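Putative oxidoreductase (Mycobacterium avium, PDB 3QHA) probably catalyses the NAD(P)-dependent oxidation of a hydroxy acid, as do relatives in the 3-hydroxyisobutyrate dehydrogenase family, though its own substrate is not established. Local coordinates at residues S105-T110 with A176-K181; Q83-V88 with A112-R117; Q246-T251 with A285-P290. All coordinates share one frame; numbering follows the deposited sequence.

In the fold
Along the chain, interactions 1 and 2 interleave: 83-88, 105-110, 112-117 and 176-181 follow in that order, and both contacts use helix 109-119. Their centres lie about 12 Å apart and they touch, Val-84 packing against Ser-105 and Ile-107, and Ala-112 against Ile-107. Interaction 2 belongs to the helical layer of the Rossmann-type domain, whereas interaction 1 joins that domain to the start of the long helix 176-204. Interaction 3 comes later in the chain, in the all-helical part, with its centre about 30 Å from that of interaction 1 and about 42 Å from that of interaction 2. Interactions 1 and 3 both meet the second subunit, which therefore packs against both parts of the fold.

Interaction 1: S105-T110 with A176-K181; sequences STISDT and AGTRMK
Asp-109 and Arg-179 form a salt bridge in which NH1 of Arg-179 donates to OD1 of Asp-109 over 3.3 Å. The bond is nearly straight, with an N-H...O angle of 165°, but weak because of its length. OD1 lies at the edge of the guanidinium, near its plane, while the carboxylate plane is turned 81° from it, and only OD1 of the carboxylate makes a bond to the arginine across this contact. The same oxygen also lies 3.4 Å from CD of Arg-179, and CB of Asp-109 rests against CG of that arginine. On one face of the guanidinium, Ala-176 N sits offset toward the rim.

Beside this pair, Thr-178 has its polar partner outside the contact: its OG1 is hydrogen-bonded to Asp-128 OD2 in strand 125-132. The contact thus joins the loop after strand 100-103 of the Rossmann-type fold, where it turns into helix 109-119, to the first turns of the long helix 176-204 that leads to the helical domain.

Thr-178 CG2, anti to the backbone N, points into the loop and meets Ile-107 O at 3.4 Å and Asp-109 CA at 3.7 Å. Ile-107 crosses Thr-178 at about a right angle, bringing CG1 to 3.8 Å from OG1. Outside the segments, Leu-265 of the second subunit packs on both Asp-109 and Arg-179.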
ATOM      1  N   SER B 105       3.279  22.341  -4.437  1.00 27.13           N
ATOM      2  CA  SER B 105       2.245  22.218  -3.408  1.00 27.81           C
ATOM      3  C   SER B 105       0.856  22.137  -4.032  1.00 28.71           C
ATOM      4  O   SER B 105       0.695  22.307  -5.243  1.00 28.80           O
ATOM      5  CB  SER B 105       2.325  23.382  -2.426  1.00 28.07           C
ATOM      6  OG  SER B 105       2.313  24.624  -3.105  1.00 27.86           O
ATOM      7  N   THR B 106      -0.143  21.878  -3.195  1.00 29.72           N
ATOM      8  CA  THR B 106      -1.492  21.629  -3.671  1.00 30.72           C
ATOM      9  C   THR B 106      -2.110  22.850  -4.352  1.00 31.58           C
ATOM     10  O   THR B 106      -2.123  23.951  -3.800  1.00 32.10           O
ATOM     11  CB  THR B 106      -2.411  21.154  -2.535  1.00 31.26           C
ATOM     12  OG1 THR B 106      -1.853  19.976  -1.933  1.00 31.61           O
ATOM     13  CG2 THR B 106      -3.802  20.835  -3.067  1.00 31.82           C
ATOM     14  N   ILE B 107      -2.596  22.625  -5.570  1.00 32.09           N
ATOM     15  CA  ILE B 107      -3.373  23.607  -6.316  1.00 33.02           C
ATOM     16  C   ILE B 107      -4.527  22.887  -7.021  1.00 33.87           C
ATOM     17  O   ILE B 107      -4.503  21.663  -7.175  1.00 33.41           O
ATOM     18  CB  ILE B 107      -2.505  24.368  -7.352  1.00 32.77           C
ATOM     19  CG1 ILE B 107      -1.838  23.400  -8.342  1.00 32.19           C
ATOM     20  CG2 ILE B 107      -1.457  25.215  -6.641  1.00 32.18           C
ATOM     21  CD1 ILE B 107      -0.839  24.062  -9.275  1.00 31.94           C
ATOM     22  N   SER B 108      -5.544  23.645  -7.418  1.00 35.34           N
ATOM     23  CA  SER B 108      -6.602  23.123  -8.281  1.00 36.38           C
ATOM     24  C   SER B 108      -5.997  22.938  -9.670  1.00 36.38           C
ATOM     25  O   SER B 108      -5.014  23.606  -9.999  1.00 35.90           O
ATOM     26  CB  SER B 108      -7.778  24.100  -8.337  1.00 37.59           C
ATOM     27  OG  SER B 108      -7.409  25.305  -8.989  1.00 37.97           O
ATOM     28  N   ASP B 109      -6.556  22.046 -10.486  1.00 37.02           N
ATOM     29  CA  ASP B 109      -5.959  21.793 -11.809  1.00 37.09           C
ATOM     30  C   ASP B 109      -6.124  22.974 -12.780  1.00 37.79           C
ATOM     31  O   ASP B 109      -5.294  23.158 -13.671  1.00 37.65           O
ATOM     32  CB  ASP B 109      -6.435  20.464 -12.431  1.00 37.31           C
ATOM     33  CG  ASP B 109      -7.890  20.492 -12.872  1.00 38.87           C
ATOM     34  OD1 ASP B 109      -8.182  19.971 -13.970  1.00 40.04           O
ATOM     35  OD2 ASP B 109      -8.739  21.018 -12.123  1.00 40.22           O
ATOM     36  N   THR B 110      -7.165  23.785 -12.593  1.00 38.79           N
ATOM     37  CA  THR B 110      -7.342  24.993 -13.406  1.00 39.57           C
ATOM     38  C   THR B 110      -6.368  26.118 -13.030  1.00 39.19           C
ATOM     39  O   THR B 110      -6.095  26.992 -13.849  1.00 39.49           O
ATOM     40  CB  THR B 110      -8.794  25.520 -13.357  1.00 40.92           C
ATOM     41  OG1 THR B 110      -9.315  25.384 -12.031  1.00 41.31           O
ATOM     42  CG2 THR B 110      -9.678  24.743 -14.327  1.00 41.56           C
ATOM     43  N   ALA B 176      -1.894  18.621 -16.051  1.00 21.86           N
ATOM     44  CA  ALA B 176      -1.869  17.154 -16.067  1.00 21.52           C
ATOM     45  C   ALA B 176      -1.162  16.565 -14.846  1.00 21.11           C
ATOM     46  O   ALA B 176      -1.530  15.493 -14.368  1.00 20.80           O
ATOM     47  CB  ALA B 176      -1.204  16.650 -17.345  1.00 21.57           C
ATOM     48  N   GLY B 177      -0.140  17.261 -14.358  1.00 20.87           N
ATOM     49  CA  GLY B 177       0.545  16.857 -13.139  1.00 20.72           C
ATOM     50  C   GLY B 177      -0.418  16.837 -11.971  1.00 20.61           C
ATOM     51  O   GLY B 177      -0.510  15.843 -11.249  1.00 20.34           O
ATOM     52  N   THR B 178      -1.148  17.939 -11.804  1.00 20.77           N
ATOM     53  CA  THR B 178      -2.131  18.069 -10.733  1.00 20.89           C
ATOM     54  C   THR B 178      -3.112  16.910 -10.781  1.00 21.26           C
ATOM     55  O   THR B 178      -3.360  16.256  -9.775  1.00 21.10           O
ATOM     56  CB  THR B 178      -2.926  19.389 -10.852  1.00 21.00           C
ATOM     57  OG1 THR B 178      -2.032  20.503 -10.729  1.00 20.81           O
ATOM     58  CG2 THR B 178      -3.995  19.477  -9.771  1.00 20.57           C
ATOM     59  N   ARG B 179      -3.646  16.651 -11.969  1.00 21.82           N
ATOM     60  CA  ARG B 179      -4.662  15.620 -12.147  1.00 22.35           C
ATOM     61  C   ARG B 179      -4.151  14.202 -11.865  1.00 22.19           C
ATOM     62  O   ARG B 179      -4.892  13.392 -11.305  1.00 22.12           O
ATOM     63  CB  ARG B 179      -5.288  15.718 -13.540  1.00 22.72           C
ATOM     64  CG  ARG B 179      -6.155  16.967 -13.715  1.00 24.39           C
ATOM     65  CD  ARG B 179      -6.978  16.923 -14.991  1.00 26.01           C
ATOM     66  NE  ARG B 179      -6.134  16.950 -16.183  1.00 27.98           N
ATOM     67  CZ  ARG B 179      -5.674  18.053 -16.782  1.00 29.55           C
ATOM     68  NH1 ARG B 179      -5.960  19.268 -16.315  1.00 30.57           N
ATOM     69  NH2 ARG B 179      -4.909  17.938 -17.864  1.00 29.81           N
ATOM     70  N   MET B 180      -2.905  13.894 -12.228  1.00 22.12           N
ATOM     71  CA  MET B 180      -2.325  12.599 -11.849  1.00 22.04           C
ATOM     72  C   MET B 180      -2.182  12.529 -10.327  1.00 21.83           C
ATOM     73  O   MET B 180      -2.425  11.482  -9.728  1.00 21.63           O
ATOM     74  CB  MET B 180      -0.971  12.342 -12.525  1.00 22.01           C
ATOM     75  CG  MET B 180      -0.486  10.895 -12.364  1.00 22.40           C
ATOM     76  SD  MET B 180       0.943  10.440 -13.371  1.00 23.50           S
ATOM     77  CE  MET B 180       0.214  10.415 -15.007  1.00 22.95           C
ATOM     78  N   LYS B 181      -1.803  13.649  -9.714  1.00 21.81           N
ATOM     79  CA  LYS B 181      -1.677  13.733  -8.258  1.00 21.86           C
ATOM     80  C   LYS B 181      -3.014  13.510  -7.553  1.00 21.91           C
ATOM     81  O   LYS B 181      -3.068  12.831  -6.525  1.00 21.98           O
ATOM     82  CB  LYS B 181      -1.092  15.083  -7.840  1.00 21.87           C
TER

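Interaction 2: Q83-V88 with A112-R117; sequences QVREVV and AVELAR
Leu-115 has the most surface buried here, and it fits its two methyl groups against valines one helical turn apart on helix 81-92. CD2 meets Val-88 CG2 at 3.5 Å, tighter than usual van der Waals contact, and CD1 lies 3.9 Å from the same methyl; the two side chains cross at about a right angle. With CG1 of Val-88 beside the backbone N (chi1 -44°), CG2 stands between the N and the carbonyl carbon, facing the leucine. CD1 of Leu-115 also reaches Val-84 CG1, at 4.2 Å.

The helices run almost parallel, 15° apart, with axes 11.5 Å from each other at closest approach. This is the side-by-side pairing of successive helices in a Rossmann-type fold, linked through strand 100-103, and Leu-115 and Val-84 both rest on Ile-103 of that strand.

Arg-85, next in buried area, stays extended from CG to NE and reaches across to Glu-114. Its NH1 donates to OE2 and its NH2 to OE1, both over 3.4 Å, so this two-pronged salt bridge consists of weak bonds. The carboxylate carbon lies in the guanidinium plane at its edge, but the two planes are 52° apart. NH2 has a further weak hydrogen bond to Thr-111 OG1.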
ATOM      1  N   GLN B  83      -1.879  31.489  -1.958  1.00 35.62           N
ATOM      2  CA  GLN B  83      -0.469  31.828  -1.755  1.00 35.27           C
ATOM      3  C   GLN B  83       0.392  31.536  -2.987  1.00 34.68           C
ATOM      4  O   GLN B  83       1.327  32.286  -3.275  1.00 34.61           O
ATOM      5  CB  GLN B  83       0.094  31.106  -0.523  1.00 34.92           C
ATOM      6  CG  GLN B  83      -0.240  31.800   0.793  1.00 36.13           C
ATOM      7  CD  GLN B  83       0.184  30.998   2.016  1.00 36.52           C
ATOM      8  OE1 GLN B  83       1.251  30.380   2.033  1.00 36.31           O
ATOM      9  NE2 GLN B  83      -0.652  31.014   3.052  1.00 37.39           N
ATOM     10  N   VAL B  84       0.084  30.459  -3.710  1.00 34.30           N
ATOM     11  CA  VAL B  84       0.790  30.158  -4.958  1.00 33.96           C
ATOM     12  C   VAL B  84       0.577  31.290  -5.961  1.00 34.78           C
ATOM     13  O   VAL B  84       1.536  31.803  -6.537  1.00 34.63           O
ATOM     14  CB  VAL B  84       0.343  28.816  -5.585  1.00 33.59           C
ATOM     15  CG1 VAL B  84       0.904  28.669  -6.996  1.00 33.20           C
ATOM     16  CG2 VAL B  84       0.784  27.645  -4.711  1.00 32.93           C
ATOM     17  N   ARG B  85      -0.683  31.683  -6.147  1.00 35.76           N
ATOM     18  CA  ARG B  85      -1.024  32.793  -7.038  1.00 36.81           C
ATOM     19  C   ARG B  85      -0.259  34.074  -6.695  1.00 37.22           C
ATOM     20  O   ARG B  85       0.209  34.774  -7.592  1.00 37.58           O
ATOM     21  CB  ARG B  85      -2.537  33.053  -7.023  1.00 37.87           C
ATOM     22  CG  ARG B  85      -3.330  32.021  -7.810  1.00 38.04           C
ATOM     23  CD  ARG B  85      -4.817  32.068  -7.505  1.00 39.39           C
ATOM     24  NE  ARG B  85      -5.519  30.949  -8.135  1.00 39.77           N
ATOM     25  CZ  ARG B  85      -5.909  30.905  -9.410  1.00 40.64           C
ATOM     26  NH1 ARG B  85      -5.683  31.927 -10.233  1.00 41.39           N
ATOM     27  NH2 ARG B  85      -6.537  29.827  -9.866  1.00 40.59           N
ATOM     28  N   GLU B  86      -0.117  34.367  -5.403  1.00 37.33           N
ATOM     29  CA  GLU B  86       0.580  35.580  -4.972  1.00 37.88           C
ATOM     30  C   GLU B  86       2.084  35.547  -5.250  1.00 36.98           C
ATOM     31  O   GLU B  86       2.634  36.516  -5.768  1.00 37.45           O
ATOM     32  CB  GLU B  86       0.344  35.858  -3.487  1.00 38.44           C
ATOM     33  CG  GLU B  86       1.010  37.150  -3.016  1.00 39.89           C
ATOM     34  CD  GLU B  86       0.369  37.721  -1.772  1.00 42.02           C
ATOM     35  OE1 GLU B  86      -0.064  38.897  -1.808  1.00 43.84           O
ATOM     36  OE2 GLU B  86       0.294  36.991  -0.761  1.00 42.53           O
ATOM     37  N   VAL B  87       2.743  34.448  -4.892  1.00 35.81           N
ATOM     38  CA  VAL B  87       4.187  34.326  -5.099  1.00 35.07           C
ATOM     39  C   VAL B  87       4.543  34.444  -6.583  1.00 35.07           C
ATOM     40  O   VAL B  87       5.457  35.188  -6.942  1.00 35.27           O
ATOM     41  CB  VAL B  87       4.748  33.003  -4.521  1.00 34.17           C
ATOM     42  CG1 VAL B  87       6.199  32.796  -4.940  1.00 33.39           C
ATOM     43  CG2 VAL B  87       4.625  32.991  -3.000  1.00 34.20           C
ATOM     44  N   VAL B  88       3.813  33.734  -7.443  1.00 34.81           N
ATOM     45  CA  VAL B  88       4.084  33.786  -8.883  1.00 34.97           C
ATOM     46  C   VAL B  88       3.779  35.183  -9.430  1.00 36.02           C
ATOM     47  O   VAL B  88       4.492  35.679 -10.300  1.00 36.35           O
ATOM     48  CB  VAL B  88       3.308  32.707  -9.701  1.00 34.71           C
ATOM     49  CG1 VAL B  88       3.370  31.345  -9.012  1.00 33.65           C
ATOM     50  CG2 VAL B  88       1.860  33.126  -9.948  1.00 35.82           C
ATOM     51  N   ALA B 112      -3.104  25.900 -12.502  1.00 37.35           N
ATOM     52  CA  ALA B 112      -1.886  25.746 -13.302  1.00 37.15           C
ATOM     53  C   ALA B 112      -2.080  26.287 -14.713  1.00 38.10           C
ATOM     54  O   ALA B 112      -1.223  26.998 -15.235  1.00 38.16           O
ATOM     55  CB  ALA B 112      -1.458  24.280 -13.350  1.00 36.39           C
ATOM     56  N   VAL B 113      -3.214  25.943 -15.319  1.00 39.24           N
ATOM     57  CA  VAL B 113      -3.572  26.427 -16.653  1.00 40.48           C
ATOM     58  C   VAL B 113      -3.679  27.954 -16.688  1.00 41.63           C
ATOM     59  O   VAL B 113      -3.159  28.595 -17.604  1.00 42.18           O
ATOM     60  CB  VAL B 113      -4.909  25.813 -17.135  1.00 41.20           C
ATOM     61  CG1 VAL B 113      -5.330  26.412 -18.472  1.00 42.42           C
ATOM     62  CG2 VAL B 113      -4.796  24.297 -17.244  1.00 40.64           C
ATOM     63  N   GLU B 114      -4.351  28.527 -15.690  1.00 42.30           N
ATOM     64  CA  GLU B 114      -4.556  29.979 -15.615  1.00 43.58           C
ATOM     65  C   GLU B 114      -3.249  30.758 -15.560  1.00 43.44           C
ATOM     66  O   GLU B 114      -3.044  31.694 -16.337  1.00 44.19           O
ATOM     67  CB  GLU B 114      -5.390  30.348 -14.389  1.00 43.98           C
ATOM     68  CG  GLU B 114      -6.876  30.137 -14.559  1.00 45.34           C
ATOM     69  CD  GLU B 114      -7.666  30.648 -13.369  1.00 46.58           C
ATOM     70  OE1 GLU B 114      -8.407  29.848 -12.760  1.00 46.82           O
ATOM     71  OE2 GLU B 114      -7.536  31.848 -13.036  1.00 47.40           O
ATOM     72  N   LEU B 115      -2.377  30.380 -14.630  1.00 42.65           N
ATOM     73  CA  LEU B 115      -1.097  31.060 -14.461  1.00 42.56           C
ATOM     74  C   LEU B 115      -0.230  30.892 -15.711  1.00 42.89           C
ATOM     75  O   LEU B 115       0.500  31.807 -16.088  1.00 43.14           O
ATOM     76  CB  LEU B 115      -0.367  30.551 -13.213  1.00 41.48           C
ATOM     77  CG  LEU B 115      -1.065  30.827 -11.873  1.00 41.47           C
ATOM     78  CD1 LEU B 115      -0.370  30.086 -10.741  1.00 40.19           C
ATOM     79  CD2 LEU B 115      -1.124  32.323 -11.579  1.00 42.01           C
ATOM     80  N   ALA B 116      -0.328  29.733 -16.359  1.00 43.08           N
ATOM     81  CA  ALA B 116       0.366  29.499 -17.628  1.00 43.68           C
ATOM     82  C   ALA B 116      -0.078  30.505 -18.690  1.00 45.39           C
ATOM     83  O   ALA B 116       0.756  31.091 -19.381  1.00 45.82           O
ATOM     84  CB  ALA B 116       0.129  28.076 -18.113  1.00 43.22           C
ATOM     85  N   ARG B 117      -1.391  30.704 -18.805  1.00 46.72           N
ATOM     86  CA  ARG B 117      -1.953  31.681 -19.741  1.00 48.54           C
ATOM     87  C   ARG B 117      -1.627  33.116 -19.322  1.00 49.52           C
ATOM     88  O   ARG B 117      -1.293  33.949 -20.167  1.00 50.48           O
ATOM     89  CB  ARG B 117      -3.471  31.504 -19.857  1.00 49.36           C
TER

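Interaction 3: Q246-T251 with A285-P290; sequences QPFLHT and AGLGVP
Phe-248 turns the edge of its ring to the carbonyl of Leu-287, near the C-terminal end of helix 274-286, which a Schellman motif closes, so helix 245-268 packs against the end of its neighbour in the helical domain. The evidence is CD2 of Phe-248 at 3.3 Å from Leu-287 O, with the oxygen near the ring plane at the edge. The ring C-H thus faces the oxygen in a close polar contact that is not a conventional hydrogen bond. Gly-288 supplies the turn: it is the first residue to leave helical geometry, its phi is 74°, and two bonds run back into the last turn of the helix, one of them Gly-288 N to Ala-285 O. The same glycine has backbone hydrogen bonding with Leu-238.

The Leu-287 side chain crosses the phenylalanine obliquely, its CD2 at 3.8 Å from Phe-248 CD2, while its CD1 turns to helix 245-268 and lies 4.0 Å from Phe-248 O. Thr-251 crosses Leu-287 at about a right angle and brings CG2 to 4.2 Å from CD1. The phenylalanine and Leu-287 are covered from within the chain by Ile-229, and Leu-287 packs on Cys-196 of the second subunit, with Thr-251 on Phe-189 of that subunit.

Val-289, beyond the glycine, faces the helix with CG2 at 4.0 Å from Phe-248 O; its own carbonyl oxygen is hydrogen-bonded to Arg-252 NH1. Although the CB of Leu-249 points away from 285-290, chi1 of -159° sets CG anti to the backbone N, and chi2 of 63° then sets CD1, 4.2 Å from Val-289 CB.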
ATOM      1  N   GLN B 246      -5.923 -14.758 -16.241  1.00 27.86           N
ATOM      2  CA  GLN B 246      -5.972 -15.804 -15.210  1.00 28.26           C
ATOM      3  C   GLN B 246      -5.503 -15.295 -13.841  1.00 27.86           C
ATOM      4  O   GLN B 246      -6.106 -15.637 -12.828  1.00 28.01           O
ATOM      5  CB  GLN B 246      -5.191 -17.061 -15.625  1.00 28.65           C
ATOM      6  CG  GLN B 246      -5.898 -17.923 -16.677  1.00 29.68           C
ATOM      7  CD  GLN B 246      -7.231 -18.503 -16.204  1.00 30.83           C
ATOM      8  OE1 GLN B 246      -7.447 -18.720 -15.009  1.00 31.37           O
ATOM      9  NE2 GLN B 246      -8.127 -18.765 -17.153  1.00 31.30           N
ATOM     10  N   PRO B 247      -4.435 -14.477 -13.802  1.00 27.71           N
ATOM     11  CA  PRO B 247      -4.046 -13.882 -12.521  1.00 27.41           C
ATOM     12  C   PRO B 247      -5.122 -12.992 -11.887  1.00 27.24           C
ATOM     13  O   PRO B 247      -5.356 -13.088 -10.684  1.00 27.19           O
ATOM     14  CB  PRO B 247      -2.809 -13.056 -12.878  1.00 27.20           C
ATOM     15  CG  PRO B 247      -2.239 -13.741 -14.058  1.00 27.65           C
ATOM     16  CD  PRO B 247      -3.404 -14.265 -14.834  1.00 27.76           C
ATOM     17  N   PHE B 248      -5.770 -12.145 -12.685  1.00 27.14           N
ATOM     18  CA  PHE B 248      -6.813 -11.254 -12.157  1.00 27.01           C
ATOM     19  C   PHE B 248      -8.078 -12.014 -11.763  1.00 27.43           C
ATOM     20  O   PHE B 248      -8.742 -11.663 -10.783  1.00 27.28           O
ATOM     21  CB  PHE B 248      -7.131 -10.129 -13.151  1.00 26.94           C
ATOM     22  CG  PHE B 248      -6.273  -8.902 -12.967  1.00 26.31           C
ATOM     23  CD1 PHE B 248      -4.916  -9.015 -12.692  1.00 26.00           C
ATOM     24  CD2 PHE B 248      -6.831  -7.632 -13.058  1.00 26.30           C
ATOM     25  CE1 PHE B 248      -4.130  -7.882 -12.511  1.00 25.96           C
ATOM     26  CE2 PHE B 248      -6.051  -6.493 -12.882  1.00 25.65           C
ATOM     27  CZ  PHE B 248      -4.701  -6.619 -12.609  1.00 25.75           C
ATOM     28  N   LEU B 249      -8.398 -13.058 -12.521  1.00 27.93           N
ATOM     29  CA  LEU B 249      -9.520 -13.927 -12.198  1.00 28.36           C
ATOM     30  C   LEU B 249      -9.277 -14.605 -10.849  1.00 28.32           C
ATOM     31  O   LEU B 249     -10.164 -14.642  -9.998  1.00 28.35           O
ATOM     32  CB  LEU B 249      -9.712 -14.973 -13.299  1.00 28.86           C
ATOM     33  CG  LEU B 249     -11.088 -15.626 -13.376  1.00 29.46           C
ATOM     34  CD1 LEU B 249     -12.147 -14.583 -13.695  1.00 29.72           C
ATOM     35  CD2 LEU B 249     -11.085 -16.735 -14.421  1.00 29.92           C
ATOM     36  N   HIS B 250      -8.067 -15.125 -10.664  1.00 28.32           N
ATOM     37  CA  HIS B 250      -7.628 -15.695  -9.383  1.00 28.38           C
ATOM     38  C   HIS B 250      -7.737 -14.652  -8.257  1.00 27.81           C
ATOM     39  O   HIS B 250      -8.234 -14.955  -7.173  1.00 27.77           O
ATOM     40  CB  HIS B 250      -6.192 -16.231  -9.535  1.00 28.48           C
ATOM     41  CG  HIS B 250      -5.613 -16.840  -8.293  1.00 29.01           C
ATOM     42  ND1 HIS B 250      -6.105 -17.995  -7.722  1.00 30.30           N
ATOM     43  CD2 HIS B 250      -4.546 -16.476  -7.542  1.00 29.51           C
ATOM     44  CE1 HIS B 250      -5.380 -18.303  -6.660  1.00 30.30           C
ATOM     45  NE2 HIS B 250      -4.427 -17.397  -6.529  1.00 30.03           N
ATOM     46  N   THR B 251      -7.298 -13.424  -8.531  1.00 27.35           N
ATOM     47  CA  THR B 251      -7.419 -12.320  -7.569  1.00 26.91           C
ATOM     48  C   THR B 251      -8.882 -11.971  -7.245  1.00 26.79           C
ATOM     49  O   THR B 251      -9.212 -11.668  -6.095  1.00 26.68           O
ATOM     50  CB  THR B 251      -6.674 -11.059  -8.066  1.00 26.74           C
ATOM     51  OG1 THR B 251      -5.270 -11.336  -8.148  1.00 26.69           O
ATOM     52  CG2 THR B 251      -6.899  -9.876  -7.123  1.00 26.32           C
ATOM     53  N   ALA B 285     -15.697  -5.936 -11.390  1.00 25.06           N
ATOM     54  CA  ALA B 285     -15.804  -4.963 -12.480  1.00 25.14           C
ATOM     55  C   ALA B 285     -14.565  -4.078 -12.567  1.00 24.73           C
ATOM     56  O   ALA B 285     -14.052  -3.824 -13.657  1.00 24.70           O
ATOM     57  CB  ALA B 285     -17.050  -4.103 -12.307  1.00 25.30           C
ATOM     58  N   GLY B 286     -14.089  -3.611 -11.416  1.00 24.53           N
ATOM     59  CA  GLY B 286     -12.881  -2.790 -11.355  1.00 24.19           C
ATOM     60  C   GLY B 286     -11.663  -3.493 -11.933  1.00 24.15           C
ATOM     61  O   GLY B 286     -10.872  -2.878 -12.638  1.00 23.90           O
ATOM     62  N   LEU B 287     -11.523  -4.784 -11.640  1.00 24.38           N
ATOM     63  CA  LEU B 287     -10.427  -5.601 -12.177  1.00 24.47           C
ATOM     64  C   LEU B 287     -10.551  -5.924 -13.674  1.00 25.10           C
ATOM     65  O   LEU B 287      -9.627  -6.489 -14.265  1.00 25.12           O
ATOM     66  CB  LEU B 287     -10.321  -6.917 -11.400  1.00 24.36           C
ATOM     67  CG  LEU B 287      -9.889  -6.828  -9.933  1.00 23.73           C
ATOM     68  CD1 LEU B 287     -10.083  -8.171  -9.249  1.00 22.94           C
ATOM     69  CD2 LEU B 287      -8.445  -6.367  -9.813  1.00 22.53           C
ATOM     70  N   GLY B 288     -11.685  -5.587 -14.286  1.00 25.64           N
ATOM     71  CA  GLY B 288     -11.917  -5.910 -15.691  1.00 26.22           C
ATOM     72  C   GLY B 288     -12.218  -7.382 -15.929  1.00 26.87           C
ATOM     73  O   GLY B 288     -12.062  -7.875 -17.047  1.00 26.79           O
ATOM     74  N   VAL B 289     -12.637  -8.082 -14.876  1.00 27.44           N
ATOM     75  CA  VAL B 289     -13.132  -9.455 -14.990  1.00 28.22           C
ATOM     76  C   VAL B 289     -14.490  -9.556 -14.286  1.00 28.99           C
ATOM     77  O   VAL B 289     -14.622 -10.238 -13.268  1.00 28.90           O
ATOM     78  CB  VAL B 289     -12.132 -10.492 -14.415  1.00 28.10           C
ATOM     79  CG1 VAL B 289     -10.952 -10.667 -15.359  1.00 27.88           C
ATOM     80  CG2 VAL B 289     -11.660 -10.092 -13.023  1.00 27.61           C
ATOM     81  N   PRO B 290     -15.508  -8.863 -14.830  1.00 29.91           N
ATOM     82  CA  PRO B 290     -16.848  -8.911 -14.249  1.00 30.79           C
ATOM     83  C   PRO B 290     -17.481 -10.292 -14.384  1.00 32.04           C
ATOM     84  O   PRO B 290     -17.024 -11.110 -15.187  1.00 32.07           O
ATOM     85  CB  PRO B 290     -17.626  -7.889 -15.083  1.00 30.85           C
ATOM     86  CG  PRO B 290     -16.931  -7.877 -16.393  1.00 30.56           C
ATOM     87  CD  PRO B 290     -15.480  -8.053 -16.062  1.00 29.98           C
TER